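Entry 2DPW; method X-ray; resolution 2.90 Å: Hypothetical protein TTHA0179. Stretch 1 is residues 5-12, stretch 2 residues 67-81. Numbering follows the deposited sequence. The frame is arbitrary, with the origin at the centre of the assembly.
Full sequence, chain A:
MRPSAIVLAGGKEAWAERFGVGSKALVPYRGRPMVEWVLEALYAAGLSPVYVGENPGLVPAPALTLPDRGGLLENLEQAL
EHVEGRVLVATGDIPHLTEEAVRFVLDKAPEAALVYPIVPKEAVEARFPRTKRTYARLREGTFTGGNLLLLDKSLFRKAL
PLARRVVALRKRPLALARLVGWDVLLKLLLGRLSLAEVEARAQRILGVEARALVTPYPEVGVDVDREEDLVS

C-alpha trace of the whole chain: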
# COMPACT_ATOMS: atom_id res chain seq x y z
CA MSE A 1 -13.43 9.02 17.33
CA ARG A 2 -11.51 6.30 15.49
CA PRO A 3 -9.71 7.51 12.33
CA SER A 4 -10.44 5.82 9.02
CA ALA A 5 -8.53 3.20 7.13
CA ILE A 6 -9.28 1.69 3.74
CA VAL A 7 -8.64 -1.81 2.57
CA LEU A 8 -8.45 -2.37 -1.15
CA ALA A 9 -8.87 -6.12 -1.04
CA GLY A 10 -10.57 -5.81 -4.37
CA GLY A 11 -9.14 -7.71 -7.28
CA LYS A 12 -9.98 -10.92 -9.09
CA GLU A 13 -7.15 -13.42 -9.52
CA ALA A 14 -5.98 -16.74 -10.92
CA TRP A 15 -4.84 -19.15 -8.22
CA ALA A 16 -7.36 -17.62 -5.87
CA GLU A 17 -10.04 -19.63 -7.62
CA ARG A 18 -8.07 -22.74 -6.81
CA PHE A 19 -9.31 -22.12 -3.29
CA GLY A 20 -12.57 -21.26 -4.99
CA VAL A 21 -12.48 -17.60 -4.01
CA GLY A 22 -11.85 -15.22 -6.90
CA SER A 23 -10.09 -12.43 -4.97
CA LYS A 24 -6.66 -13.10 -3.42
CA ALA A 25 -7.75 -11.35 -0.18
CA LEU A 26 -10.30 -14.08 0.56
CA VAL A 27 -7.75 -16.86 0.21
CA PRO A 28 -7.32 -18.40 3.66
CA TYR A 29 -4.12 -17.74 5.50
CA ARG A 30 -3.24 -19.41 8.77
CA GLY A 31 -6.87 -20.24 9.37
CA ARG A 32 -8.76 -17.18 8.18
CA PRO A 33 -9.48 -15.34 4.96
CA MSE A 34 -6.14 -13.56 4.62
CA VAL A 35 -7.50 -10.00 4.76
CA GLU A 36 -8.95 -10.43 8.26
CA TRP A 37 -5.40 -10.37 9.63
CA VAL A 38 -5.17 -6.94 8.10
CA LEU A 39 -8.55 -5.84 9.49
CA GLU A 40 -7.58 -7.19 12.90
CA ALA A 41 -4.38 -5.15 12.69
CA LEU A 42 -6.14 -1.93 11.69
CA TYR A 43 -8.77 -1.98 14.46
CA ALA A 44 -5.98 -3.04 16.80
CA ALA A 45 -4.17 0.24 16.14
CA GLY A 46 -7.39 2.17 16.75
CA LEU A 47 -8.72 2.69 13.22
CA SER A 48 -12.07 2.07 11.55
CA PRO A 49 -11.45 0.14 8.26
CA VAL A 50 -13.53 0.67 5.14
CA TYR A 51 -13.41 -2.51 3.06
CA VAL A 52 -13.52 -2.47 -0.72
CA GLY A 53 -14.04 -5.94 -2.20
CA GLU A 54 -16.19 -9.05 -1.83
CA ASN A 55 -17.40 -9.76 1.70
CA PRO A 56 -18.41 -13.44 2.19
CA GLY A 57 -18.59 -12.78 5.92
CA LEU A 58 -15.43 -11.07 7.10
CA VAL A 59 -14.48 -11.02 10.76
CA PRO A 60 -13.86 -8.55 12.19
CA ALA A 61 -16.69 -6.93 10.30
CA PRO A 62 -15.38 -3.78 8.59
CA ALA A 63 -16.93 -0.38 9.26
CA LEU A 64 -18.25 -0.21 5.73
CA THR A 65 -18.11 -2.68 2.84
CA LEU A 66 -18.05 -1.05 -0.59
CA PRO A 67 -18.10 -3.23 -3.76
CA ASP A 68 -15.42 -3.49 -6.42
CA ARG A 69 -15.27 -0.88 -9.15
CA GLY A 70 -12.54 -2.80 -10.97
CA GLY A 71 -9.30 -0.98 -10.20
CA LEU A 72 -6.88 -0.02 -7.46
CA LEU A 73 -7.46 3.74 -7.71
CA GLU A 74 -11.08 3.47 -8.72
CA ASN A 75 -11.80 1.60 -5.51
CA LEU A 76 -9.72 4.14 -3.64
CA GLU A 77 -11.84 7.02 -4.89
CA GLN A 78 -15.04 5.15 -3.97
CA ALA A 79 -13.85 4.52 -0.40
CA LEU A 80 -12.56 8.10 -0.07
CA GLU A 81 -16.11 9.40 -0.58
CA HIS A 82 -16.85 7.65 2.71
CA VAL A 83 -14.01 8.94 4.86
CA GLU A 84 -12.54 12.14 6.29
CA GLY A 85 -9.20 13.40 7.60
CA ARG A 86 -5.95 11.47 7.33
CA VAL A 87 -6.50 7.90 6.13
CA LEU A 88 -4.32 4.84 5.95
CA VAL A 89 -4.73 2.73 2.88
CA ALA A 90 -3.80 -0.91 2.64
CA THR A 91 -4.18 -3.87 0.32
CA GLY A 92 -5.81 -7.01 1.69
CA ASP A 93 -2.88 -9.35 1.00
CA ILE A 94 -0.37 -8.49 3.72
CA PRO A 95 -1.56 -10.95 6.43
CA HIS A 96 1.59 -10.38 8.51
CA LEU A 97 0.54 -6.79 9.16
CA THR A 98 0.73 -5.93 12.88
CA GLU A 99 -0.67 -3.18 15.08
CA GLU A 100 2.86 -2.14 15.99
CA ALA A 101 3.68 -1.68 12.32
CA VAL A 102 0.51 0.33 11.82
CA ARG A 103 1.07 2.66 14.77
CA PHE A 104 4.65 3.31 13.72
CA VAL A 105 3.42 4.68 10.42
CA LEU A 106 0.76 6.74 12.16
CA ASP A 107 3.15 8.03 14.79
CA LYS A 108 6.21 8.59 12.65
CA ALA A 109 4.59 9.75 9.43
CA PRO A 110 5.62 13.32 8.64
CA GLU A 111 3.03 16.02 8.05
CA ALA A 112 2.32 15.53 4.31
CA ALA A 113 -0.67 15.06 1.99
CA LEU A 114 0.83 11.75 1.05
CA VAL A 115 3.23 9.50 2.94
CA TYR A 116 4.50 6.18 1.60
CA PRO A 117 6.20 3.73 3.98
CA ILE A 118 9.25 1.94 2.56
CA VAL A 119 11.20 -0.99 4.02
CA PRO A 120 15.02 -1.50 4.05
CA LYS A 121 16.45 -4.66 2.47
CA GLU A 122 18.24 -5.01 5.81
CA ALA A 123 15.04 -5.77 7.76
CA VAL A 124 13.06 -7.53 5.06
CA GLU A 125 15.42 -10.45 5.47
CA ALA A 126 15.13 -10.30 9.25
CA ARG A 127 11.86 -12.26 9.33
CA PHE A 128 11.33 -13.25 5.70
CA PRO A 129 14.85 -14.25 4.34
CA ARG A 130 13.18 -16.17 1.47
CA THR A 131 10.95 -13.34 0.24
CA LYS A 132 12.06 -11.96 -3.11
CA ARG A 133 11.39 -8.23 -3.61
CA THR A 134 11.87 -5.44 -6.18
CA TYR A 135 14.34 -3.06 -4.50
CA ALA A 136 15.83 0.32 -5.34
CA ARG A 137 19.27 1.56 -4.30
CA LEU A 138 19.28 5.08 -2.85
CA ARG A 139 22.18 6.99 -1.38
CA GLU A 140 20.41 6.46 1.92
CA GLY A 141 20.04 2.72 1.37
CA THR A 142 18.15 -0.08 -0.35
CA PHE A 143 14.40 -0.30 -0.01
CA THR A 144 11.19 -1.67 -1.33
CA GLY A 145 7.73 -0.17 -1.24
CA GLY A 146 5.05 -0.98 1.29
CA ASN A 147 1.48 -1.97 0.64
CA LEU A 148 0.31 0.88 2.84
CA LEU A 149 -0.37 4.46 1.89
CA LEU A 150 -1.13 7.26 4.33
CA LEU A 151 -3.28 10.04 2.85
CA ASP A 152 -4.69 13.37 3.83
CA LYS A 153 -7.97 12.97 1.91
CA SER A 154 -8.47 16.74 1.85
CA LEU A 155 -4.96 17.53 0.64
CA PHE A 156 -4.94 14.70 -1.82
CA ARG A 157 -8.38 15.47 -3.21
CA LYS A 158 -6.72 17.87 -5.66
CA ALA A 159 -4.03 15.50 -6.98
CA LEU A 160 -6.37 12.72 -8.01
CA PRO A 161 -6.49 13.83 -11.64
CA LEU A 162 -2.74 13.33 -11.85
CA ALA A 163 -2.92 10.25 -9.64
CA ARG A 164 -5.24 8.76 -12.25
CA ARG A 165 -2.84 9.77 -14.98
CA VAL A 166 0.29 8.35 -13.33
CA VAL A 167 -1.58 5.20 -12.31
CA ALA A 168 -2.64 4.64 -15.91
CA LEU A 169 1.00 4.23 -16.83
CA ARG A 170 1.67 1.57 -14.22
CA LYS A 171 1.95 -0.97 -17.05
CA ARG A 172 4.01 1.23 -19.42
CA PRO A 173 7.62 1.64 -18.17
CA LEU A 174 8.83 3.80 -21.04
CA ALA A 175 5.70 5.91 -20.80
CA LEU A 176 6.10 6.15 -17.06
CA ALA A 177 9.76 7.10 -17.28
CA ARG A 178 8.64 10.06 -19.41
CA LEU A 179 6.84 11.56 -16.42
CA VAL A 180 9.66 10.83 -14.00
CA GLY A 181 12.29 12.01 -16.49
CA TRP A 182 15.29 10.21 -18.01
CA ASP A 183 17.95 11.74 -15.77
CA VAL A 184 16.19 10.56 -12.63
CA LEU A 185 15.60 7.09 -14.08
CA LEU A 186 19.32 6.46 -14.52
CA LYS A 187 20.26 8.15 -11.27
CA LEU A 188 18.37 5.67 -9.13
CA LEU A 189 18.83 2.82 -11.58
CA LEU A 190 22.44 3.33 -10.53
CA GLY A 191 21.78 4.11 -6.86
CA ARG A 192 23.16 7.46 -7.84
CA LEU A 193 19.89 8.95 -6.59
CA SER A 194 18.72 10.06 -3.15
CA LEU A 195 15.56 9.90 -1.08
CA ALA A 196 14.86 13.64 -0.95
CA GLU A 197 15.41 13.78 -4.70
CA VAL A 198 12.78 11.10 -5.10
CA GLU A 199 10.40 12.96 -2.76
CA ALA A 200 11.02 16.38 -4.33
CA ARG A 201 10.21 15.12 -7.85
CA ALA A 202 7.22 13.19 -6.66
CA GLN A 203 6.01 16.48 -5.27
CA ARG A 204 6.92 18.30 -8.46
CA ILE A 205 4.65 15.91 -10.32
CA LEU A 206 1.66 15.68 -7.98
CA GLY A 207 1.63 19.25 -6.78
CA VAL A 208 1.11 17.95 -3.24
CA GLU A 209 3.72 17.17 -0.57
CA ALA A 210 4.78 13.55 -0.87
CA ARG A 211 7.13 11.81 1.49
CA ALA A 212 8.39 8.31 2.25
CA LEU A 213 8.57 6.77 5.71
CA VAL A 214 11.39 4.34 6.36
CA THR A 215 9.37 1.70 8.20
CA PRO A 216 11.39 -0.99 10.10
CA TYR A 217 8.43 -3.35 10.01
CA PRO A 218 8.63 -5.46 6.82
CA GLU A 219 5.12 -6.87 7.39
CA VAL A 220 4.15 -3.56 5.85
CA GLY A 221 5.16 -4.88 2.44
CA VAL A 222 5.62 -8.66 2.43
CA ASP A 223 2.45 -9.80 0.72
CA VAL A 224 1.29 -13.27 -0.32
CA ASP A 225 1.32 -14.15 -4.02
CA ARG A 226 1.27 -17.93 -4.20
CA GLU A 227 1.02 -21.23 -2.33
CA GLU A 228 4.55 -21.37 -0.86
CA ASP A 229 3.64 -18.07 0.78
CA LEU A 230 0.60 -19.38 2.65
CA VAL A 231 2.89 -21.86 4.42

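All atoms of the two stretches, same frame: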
# COMPACT_ATOMS: atom_id res chain seq x y z
N ALA A 5 -9.52 3.99 7.82
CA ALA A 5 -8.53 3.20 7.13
C ALA A 5 -9.29 2.64 5.94
O ALA A 5 -10.52 2.57 5.97
CB ALA A 5 -8.04 2.08 8.01
N ILE A 6 -8.59 2.26 4.88
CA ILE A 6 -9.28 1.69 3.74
C ILE A 6 -8.52 0.47 3.26
O ILE A 6 -7.30 0.50 3.11
CB ILE A 6 -9.41 2.67 2.56
CG1 ILE A 6 -10.18 3.92 3.00
CG2 ILE A 6 -10.08 1.96 1.38
CD1 ILE A 6 -10.39 4.95 1.93
N VAL A 7 -9.25 -0.59 3.03
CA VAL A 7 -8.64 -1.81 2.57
C VAL A 7 -9.12 -2.15 1.18
O VAL A 7 -10.30 -2.44 0.95
CB VAL A 7 -8.95 -2.95 3.50
CG1 VAL A 7 -8.32 -4.21 3.01
CG2 VAL A 7 -8.45 -2.61 4.88
N LEU A 8 -8.18 -2.08 0.24
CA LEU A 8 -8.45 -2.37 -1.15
C LEU A 8 -8.12 -3.83 -1.36
O LEU A 8 -7.06 -4.18 -1.86
CB LEU A 8 -7.58 -1.49 -2.04
CG LEU A 8 -7.81 0.01 -1.82
CD1 LEU A 8 -6.90 0.79 -2.73
CD2 LEU A 8 -9.28 0.35 -2.08
N ALA A 9 -9.03 -4.68 -0.92
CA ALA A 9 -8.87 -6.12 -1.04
C ALA A 9 -9.49 -6.52 -2.36
O ALA A 9 -9.53 -7.70 -2.70
CB ALA A 9 -9.58 -6.82 0.10
N GLY A 10 -9.97 -5.53 -3.09
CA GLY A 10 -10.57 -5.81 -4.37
C GLY A 10 -9.55 -6.45 -5.29
O GLY A 10 -8.34 -6.38 -5.05
N GLY A 11 -10.04 -7.08 -6.34
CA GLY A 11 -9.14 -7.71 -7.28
C GLY A 11 -9.40 -9.18 -7.49
O GLY A 11 -9.31 -9.99 -6.57
N LYS A 12 -9.74 -9.53 -8.72
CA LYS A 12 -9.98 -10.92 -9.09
C LYS A 12 -8.60 -11.50 -9.38
O LYS A 12 -7.67 -10.75 -9.69
CB LYS A 12 -10.85 -10.98 -10.35
CG LYS A 12 -11.11 -12.39 -10.88
CD LYS A 12 -10.02 -12.87 -11.85
CE LYS A 12 -10.36 -14.24 -12.43
NZ LYS A 12 -9.39 -14.60 -13.49
N PRO A 67 -18.36 -2.21 -2.73
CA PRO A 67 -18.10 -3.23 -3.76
C PRO A 67 -16.83 -2.92 -4.55
O PRO A 67 -16.08 -1.99 -4.23
CB PRO A 67 -19.33 -3.14 -4.65
CG PRO A 67 -19.64 -1.67 -4.61
CD PRO A 67 -19.49 -1.35 -3.13
N ASP A 68 -16.61 -3.68 -5.60
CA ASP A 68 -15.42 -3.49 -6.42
C ASP A 68 -15.75 -2.72 -7.68
O ASP A 68 -16.65 -3.11 -8.43
CB ASP A 68 -14.84 -4.85 -6.80
CG ASP A 68 -13.45 -4.74 -7.35
OD1 ASP A 68 -13.14 -3.74 -8.03
OD2 ASP A 68 -12.65 -5.67 -7.11
N ARG A 69 -15.03 -1.64 -7.94
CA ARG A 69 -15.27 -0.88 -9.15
C ARG A 69 -14.21 -1.20 -10.20
O ARG A 69 -14.01 -0.44 -11.14
CB ARG A 69 -15.34 0.62 -8.85
CG ARG A 69 -16.65 1.00 -8.17
CD ARG A 69 -16.94 2.50 -8.14
NE ARG A 69 -18.28 2.85 -7.66
CZ ARG A 69 -19.32 2.01 -7.50
NH1 ARG A 69 -19.21 0.71 -7.78
NH2 ARG A 69 -20.48 2.47 -7.08
N GLY A 70 -13.54 -2.33 -10.03
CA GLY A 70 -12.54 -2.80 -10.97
C GLY A 70 -11.19 -2.13 -11.15
O GLY A 70 -10.67 -2.08 -12.27
N GLY A 71 -10.59 -1.63 -10.07
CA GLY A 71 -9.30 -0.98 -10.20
C GLY A 71 -8.79 -0.43 -8.89
O GLY A 71 -9.57 0.06 -8.07
N LEU A 72 -7.48 -0.48 -8.70
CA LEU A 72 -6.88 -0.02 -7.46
C LEU A 72 -7.16 1.43 -7.04
O LEU A 72 -7.32 1.72 -5.86
CB LEU A 72 -5.39 -0.27 -7.52
CG LEU A 72 -4.72 -0.44 -6.15
CD1 LEU A 72 -5.38 -1.60 -5.41
CD2 LEU A 72 -3.24 -0.70 -6.34
N LEU A 73 -7.22 2.33 -8.01
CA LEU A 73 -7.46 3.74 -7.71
C LEU A 73 -8.92 4.12 -7.85
O LEU A 73 -9.36 5.18 -7.41
CB LEU A 73 -6.62 4.60 -8.65
CG LEU A 73 -6.92 6.09 -8.67
CD1 LEU A 73 -6.45 6.72 -7.38
CD2 LEU A 73 -6.23 6.72 -9.87
N GLU A 74 -9.67 3.25 -8.49
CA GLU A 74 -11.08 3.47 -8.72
C GLU A 74 -11.75 3.14 -7.40
O GLU A 74 -12.63 3.86 -6.93
CB GLU A 74 -11.54 2.55 -9.87
CG GLU A 74 -10.74 2.75 -11.18
CD GLU A 74 -9.35 2.08 -11.20
OE1 GLU A 74 -8.44 2.49 -10.44
OE2 GLU A 74 -9.16 1.14 -11.99
N ASN A 75 -11.30 2.05 -6.79
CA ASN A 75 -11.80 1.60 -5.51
C ASN A 75 -11.38 2.60 -4.45
O ASN A 75 -12.12 2.87 -3.51
CB ASN A 75 -11.25 0.22 -5.16
CG ASN A 75 -11.88 -0.89 -6.00
OD1 ASN A 75 -12.99 -0.73 -6.51
ND2 ASN A 75 -11.18 -2.01 -6.13
N LEU A 76 -10.19 3.16 -4.60
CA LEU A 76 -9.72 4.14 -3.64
C LEU A 76 -10.59 5.39 -3.65
O LEU A 76 -10.88 5.95 -2.60
CB LEU A 76 -8.27 4.53 -3.94
CG LEU A 76 -7.73 5.60 -2.98
CD1 LEU A 76 -7.59 5.00 -1.57
CD2 LEU A 76 -6.40 6.11 -3.48
N GLU A 77 -11.01 5.83 -4.82
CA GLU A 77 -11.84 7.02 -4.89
C GLU A 77 -13.19 6.74 -4.24
O GLU A 77 -13.70 7.56 -3.47
CB GLU A 77 -12.03 7.47 -6.34
CG GLU A 77 -10.72 7.81 -7.06
CD GLU A 77 -10.92 8.45 -8.44
OE1 GLU A 77 -11.83 8.02 -9.18
OE2 GLU A 77 -10.14 9.36 -8.79
N GLN A 78 -13.75 5.57 -4.53
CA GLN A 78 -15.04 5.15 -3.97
C GLN A 78 -14.99 5.24 -2.44
O GLN A 78 -15.79 5.95 -1.82
CB GLN A 78 -15.35 3.71 -4.42
CG GLN A 78 -16.67 3.12 -3.94
CD GLN A 78 -16.88 1.67 -4.40
OE1 GLN A 78 -17.89 1.06 -4.10
NE2 GLN A 78 -15.90 1.13 -5.12
N ALA A 79 -14.04 4.54 -1.85
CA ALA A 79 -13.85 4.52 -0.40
C ALA A 79 -13.59 5.91 0.19
O ALA A 79 -14.05 6.22 1.29
CB ALA A 79 -12.70 3.58 -0.06
N LEU A 80 -12.86 6.75 -0.53
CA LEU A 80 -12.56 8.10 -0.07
C LEU A 80 -13.84 8.90 0.16
O LEU A 80 -13.92 9.69 1.11
CB LEU A 80 -11.67 8.82 -1.08
CG LEU A 80 -10.18 8.49 -1.00
CD1 LEU A 80 -9.44 9.04 -2.21
CD2 LEU A 80 -9.62 9.09 0.27
N GLU A 81 -14.83 8.70 -0.70
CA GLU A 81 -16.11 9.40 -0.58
C GLU A 81 -16.69 9.15 0.81
O GLU A 81 -17.42 9.98 1.35
CB GLU A 81 -17.11 8.89 -1.62
CG GLU A 81 -16.76 9.17 -3.08
CD GLU A 81 -17.85 8.71 -4.05
OE1 GLU A 81 -18.68 7.85 -3.68
OE2 GLU A 81 -17.87 9.21 -5.20

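The strand of stretch 1, residues 5-8, packs against the helix that makes up about the last two-thirds of stretch 2. The two axes approach to 9.0 Å and run at 149° to one another, so the segments are roughly antiparallel: as the first stretch advances, its neighbours come from progressively earlier in the second. I6 lies opposite A79, L8 opposite N75, and G10, in the loop that follows the strand, opposite D68, where the two CA atoms are 5.8 Å apart. Within the helix, backbone bonds such as A79 N to N75 O (3.0 Å) and L80 N to L76 O (3.0 Å) hold the helix together, so that its backbone can sit beside apolar side chains.

Alternation along the strand sorts its residues. I6 and L8 direct their CA-to-CB bonds toward the helix, whereas V7 directs its own away and makes no contact here. I6, with chi1 in m and chi2 in t, extends CD1 to 3.3 Å from A79 CB. This is a tight approach, and the small alanine lets the isoleucine come close to the helix backbone, with I6 CD1 3.9 Å from L80 N. L8 buries the largest area in the contact. Its CD1 comes to 3.3 Å from L72 O, the closest approach of L8 to the helix, and lies 3.9 Å from L72 CD1 and 4.2 Å from L76 CB, while CD2 lies 3.7 Å from N75 CB. A branched aliphatic side chain suits this place because its two methyl groups meet different parts of the helix surface. L72 starts out sideways, but the end of its side chain comes nearer to the strand.

Beyond the strand the contact becomes polar. D68 points toward the first stretch, and its OD2 accepts a hydrogen bond from G11 N at 3.1 Å. The other carboxylate oxygen works within its own stretch: OD1 accepts from N75 ND2 at 3.2 Å and from G70 N at a very short 2.5 Å. N75 completes the network, its OD1 accepting from R69 N at 2.7 Å. An amide suits this position because it can donate and accept at once, tying the helix to the loop before it, while its CB still packs against L8.

Glycine fits both loop positions facing this network. At G10, an ideal CB would lie only 2.8 Å from both N75 ND2 and D68 OD2; without one, G10 CA sits 3.4 Å from D68 OD2. At G11 the constraint is local: with phi/psi of 124/117, a CB would be jammed against the preceding carbonyl oxygen.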